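Local structure of geranyltranstransferase (Campylobacter jejuni, 3NPK) at the interface of chains A and B. The protein catalyses transfer of the geranyl group of geranyl diphosphate to isopentenyl diphosphate, giving farnesyl diphosphate, a chain-elongation step of isoprene biosynthesis. Numbering follows the deposited sequence. Chains: chain A/B, Geranyltranstransferase.

The interface of chains A and B. Residues chain A 122, 128, 131-132, 135; chain B 128, 131-132, 135-136.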
ATOM      1  N   SER A 122      -6.171  -9.546   3.685  1.00  9.16           N
ATOM      2  CA  SER A 122      -6.886  -9.545   4.955  1.00  9.69           C
ATOM      3  C   SER A 122      -8.213 -10.306   4.883  1.00 10.12           C
ATOM      4  O   SER A 122      -8.724 -10.751   5.914  1.00 12.02           O
ATOM      5  CB  SER A 122      -7.088  -8.119   5.467  1.00 10.83           C
ATOM      6  OG  SER A 122      -8.038  -7.397   4.699  1.00 12.93           O
ATOM      7  N   ASP A 128      -6.666 -15.855  11.151  1.00 10.27           N
ATOM      8  CA  ASP A 128      -6.157 -14.494  11.369  1.00 11.17           C
ATOM      9  C   ASP A 128      -4.670 -14.488  11.727  1.00 11.17           C
ATOM     10  O   ASP A 128      -3.939 -13.608  11.280  1.00 11.32           O
ATOM     11  CB  ASP A 128      -6.951 -13.744  12.447  1.00 13.11           C
ATOM     12  CG  ASP A 128      -8.332 -13.315  11.966  1.00 15.03           C
ATOM     13  OD1 ASP A 128      -8.549 -13.317  10.731  1.00 16.51           O
ATOM     14  OD2 ASP A 128      -9.197 -12.960  12.810  1.00 16.73           O
ATOM     15  N   LYS A 131      -2.836 -14.802   8.526  1.00  9.04           N
ATOM     16  CA  LYS A 131      -2.962 -13.605   7.700  1.00  9.58           C
ATOM     17  C   LYS A 131      -2.077 -12.463   8.207  1.00  8.78           C
ATOM     18  O   LYS A 131      -1.492 -11.733   7.399  1.00  8.92           O
ATOM     19  CB  LYS A 131      -4.430 -13.183   7.555  1.00  9.48           C
ATOM     20  CG  LYS A 131      -5.239 -14.239   6.791  1.00  9.73           C
ATOM     21  CD  LYS A 131      -6.625 -13.719   6.377  1.00  9.97           C
ATOM     22  CE  LYS A 131      -7.566 -13.533   7.557  1.00 11.20           C
ATOM     23  NZ  LYS A 131      -8.968 -13.253   7.095  1.00 11.85           N
ATOM     24  N   ILE A 132      -1.957 -12.320   9.529  1.00  8.45           N
ATOM     25  CA  ILE A 132      -1.071 -11.293  10.084  1.00  8.68           C
ATOM     26  C   ILE A 132       0.384 -11.580   9.704  1.00  9.67           C
ATOM     27  O   ILE A 132       1.111 -10.672   9.298  1.00  9.94           O
ATOM     28  CB  ILE A 132      -1.242 -11.143  11.621  1.00  9.89           C
ATOM     29  CG1 ILE A 132      -2.587 -10.476  11.915  1.00 10.57           C
ATOM     30  CG2 ILE A 132      -0.089 -10.348  12.231  1.00 11.05           C
ATOM     31  CD1 ILE A 132      -2.699  -9.051  11.413  1.00 11.63           C
ATOM     32  N   ILE A 135       0.793 -10.632   6.028  1.00  7.71           N
ATOM     33  CA  ILE A 135       0.819  -9.176   5.852  1.00  7.15           C
ATOM     34  C   ILE A 135       2.173  -8.594   6.288  1.00  8.51           C
ATOM     35  O   ILE A 135       2.722  -7.716   5.616  1.00  8.98           O
ATOM     36  CB  ILE A 135      -0.359  -8.525   6.579  1.00  8.10           C
ATOM     37  CG1 ILE A 135      -1.651  -8.910   5.833  1.00  8.85           C
ATOM     38  CG2 ILE A 135      -0.172  -7.001   6.665  1.00  9.51           C
ATOM     39  CD1 ILE A 135      -2.916  -8.687   6.630  1.00 10.35           C
TER
ATOM     40  N   ASP B 128      -4.439 -10.594  17.146  1.00 13.18           N
ATOM     41  CA  ASP B 128      -4.492 -10.735  15.682  1.00 12.78           C
ATOM     42  C   ASP B 128      -5.891 -10.509  15.109  1.00 13.18           C
ATOM     43  O   ASP B 128      -6.035  -9.911  14.040  1.00 12.98           O
ATOM     44  CB  ASP B 128      -3.953 -12.098  15.235  1.00 13.99           C
ATOM     45  CG  ASP B 128      -2.435 -12.187  15.340  1.00 15.71           C
ATOM     46  OD1 ASP B 128      -1.793 -11.127  15.453  1.00 17.31           O
ATOM     47  OD2 ASP B 128      -1.889 -13.310  15.325  1.00 16.62           O
ATOM     48  N   LYS B 131      -6.371  -6.886  14.826  1.00 10.99           N
ATOM     49  CA  LYS B 131      -5.521  -6.282  13.798  1.00 10.42           C
ATOM     50  C   LYS B 131      -6.062  -6.559  12.392  1.00 10.69           C
ATOM     51  O   LYS B 131      -6.015  -5.680  11.517  1.00 10.76           O
ATOM     52  CB  LYS B 131      -4.074  -6.757  13.938  1.00 10.95           C
ATOM     53  CG  LYS B 131      -3.427  -6.208  15.221  1.00 11.66           C
ATOM     54  CD  LYS B 131      -1.914  -6.376  15.299  1.00 12.50           C
ATOM     55  CE  LYS B 131      -1.507  -7.829  15.449  1.00 11.98           C
ATOM     56  NZ  LYS B 131      -0.048  -7.939  15.720  1.00 12.08           N
ATOM     57  N   ILE B 132      -6.587  -7.766  12.168  1.00 10.29           N
ATOM     58  CA  ILE B 132      -7.186  -8.049  10.864  1.00 10.33           C
ATOM     59  C   ILE B 132      -8.396  -7.141  10.594  1.00 10.20           C
ATOM     60  O   ILE B 132      -8.550  -6.634   9.489  1.00 10.06           O
ATOM     61  CB  ILE B 132      -7.551  -9.541  10.701  1.00  9.97           C
ATOM     62  CG1 ILE B 132      -6.278 -10.386  10.548  1.00 10.76           C
ATOM     63  CG2 ILE B 132      -8.517  -9.754   9.507  1.00 11.11           C
ATOM     64  CD1 ILE B 132      -5.461 -10.042   9.277  1.00 11.34           C
ATOM     65  N   ILE B 135      -7.043  -3.716   9.667  1.00  8.91           N
ATOM     66  CA  ILE B 135      -6.478  -3.709   8.319  1.00  9.02           C
ATOM     67  C   ILE B 135      -7.576  -3.686   7.251  1.00  8.13           C
ATOM     68  O   ILE B 135      -7.488  -2.937   6.276  1.00  9.44           O
ATOM     69  CB  ILE B 135      -5.504  -4.880   8.121  1.00  9.11           C
ATOM     70  CG1 ILE B 135      -4.274  -4.640   9.006  1.00  8.61           C
ATOM     71  CG2 ILE B 135      -5.131  -5.056   6.640  1.00 10.46           C
ATOM     72  CD1 ILE B 135      -3.418  -5.877   9.219  1.00 10.51           C
ATOM     73  N   LYS B 136      -8.623  -4.478   7.452  1.00  8.83           N
ATOM     74  CA  LYS B 136      -9.769  -4.437   6.551  1.00  9.78           C
ATOM     75  C   LYS B 136     -10.353  -3.031   6.481  1.00 10.21           C
ATOM     76  O   LYS B 136     -10.671  -2.535   5.408  1.00 11.87           O
ATOM     77  CB  LYS B 136     -10.856  -5.411   7.010  1.00 10.49           C
ATOM     78  CG  LYS B 136     -10.501  -6.875   6.813  1.00 11.16           C
ATOM     79  CD  LYS B 136     -11.622  -7.799   7.348  1.00 11.89           C
ATOM     80  CE  LYS B 136     -11.342  -9.247   7.015  1.00 12.13           C
ATOM     81  NZ  LYS B 136     -12.382 -10.192   7.563  1.00 13.92           N
TER
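A:Ile132 and B:Ile132 lie antiparallel at the two-fold axis, each running alongside the other, their CD1 methyls 3.6 Å apart. Both lie on helix 128-142 of the mainly helical polyprenyl synthetase fold. The patch is one part of a two-fold interface; family members are commonly dimers, so it is probably the biological one.

The centre is apolar. In each Ile132, chi1 of -72° sets CG1 anti to the carbonyl carbon, and a further turn at chi2 (-65° in A) directs CD1 to the partner helix. There CD1 also touches CB of the partner's Lys131; A:Ile132 CD1 lies 3.7 Å from B:Lys131 CB, the two side chains lying roughly perpendicular. One turn further on, A:Ile135 and B:Ile135 meet tip to tip, CD1 to CD1 at 3.9 Å. Each of these tips also touches CD1 of the partner's Ile132, so the four CD1 methyls cluster about the two-fold axis.

At the N-terminal end of the helices, Asp128 flanks the partner's isoleucine. A:Asp128 OD1 is 3.7 Å from B:Ile132 CG1, a van der Waals contact, and the twin matches it.

The polar links stay within each chain. Lys131 is bent at chi3 (-70° in A), which turns its amine back towards Asp128. A:Lys131 NZ forms a salt bridge with A:Asp128 OD1 at 3.7 Å. It also donates a 2.8 Å hydrogen bond to the backbone A:Ser122 O, from above the carbonyl plane. This ties the end of helix 103-122 to helix 128-142.

Beside this bond, the extended chain of B:Lys136 runs along A:Ser122. Its CG lies 3.3 Å from the hydroxyl A:Ser122 OG, and its CE packs against the carbonyl oxygen. A:Ser122 CB meets B:Ile135 CG2 at 3.8 Å.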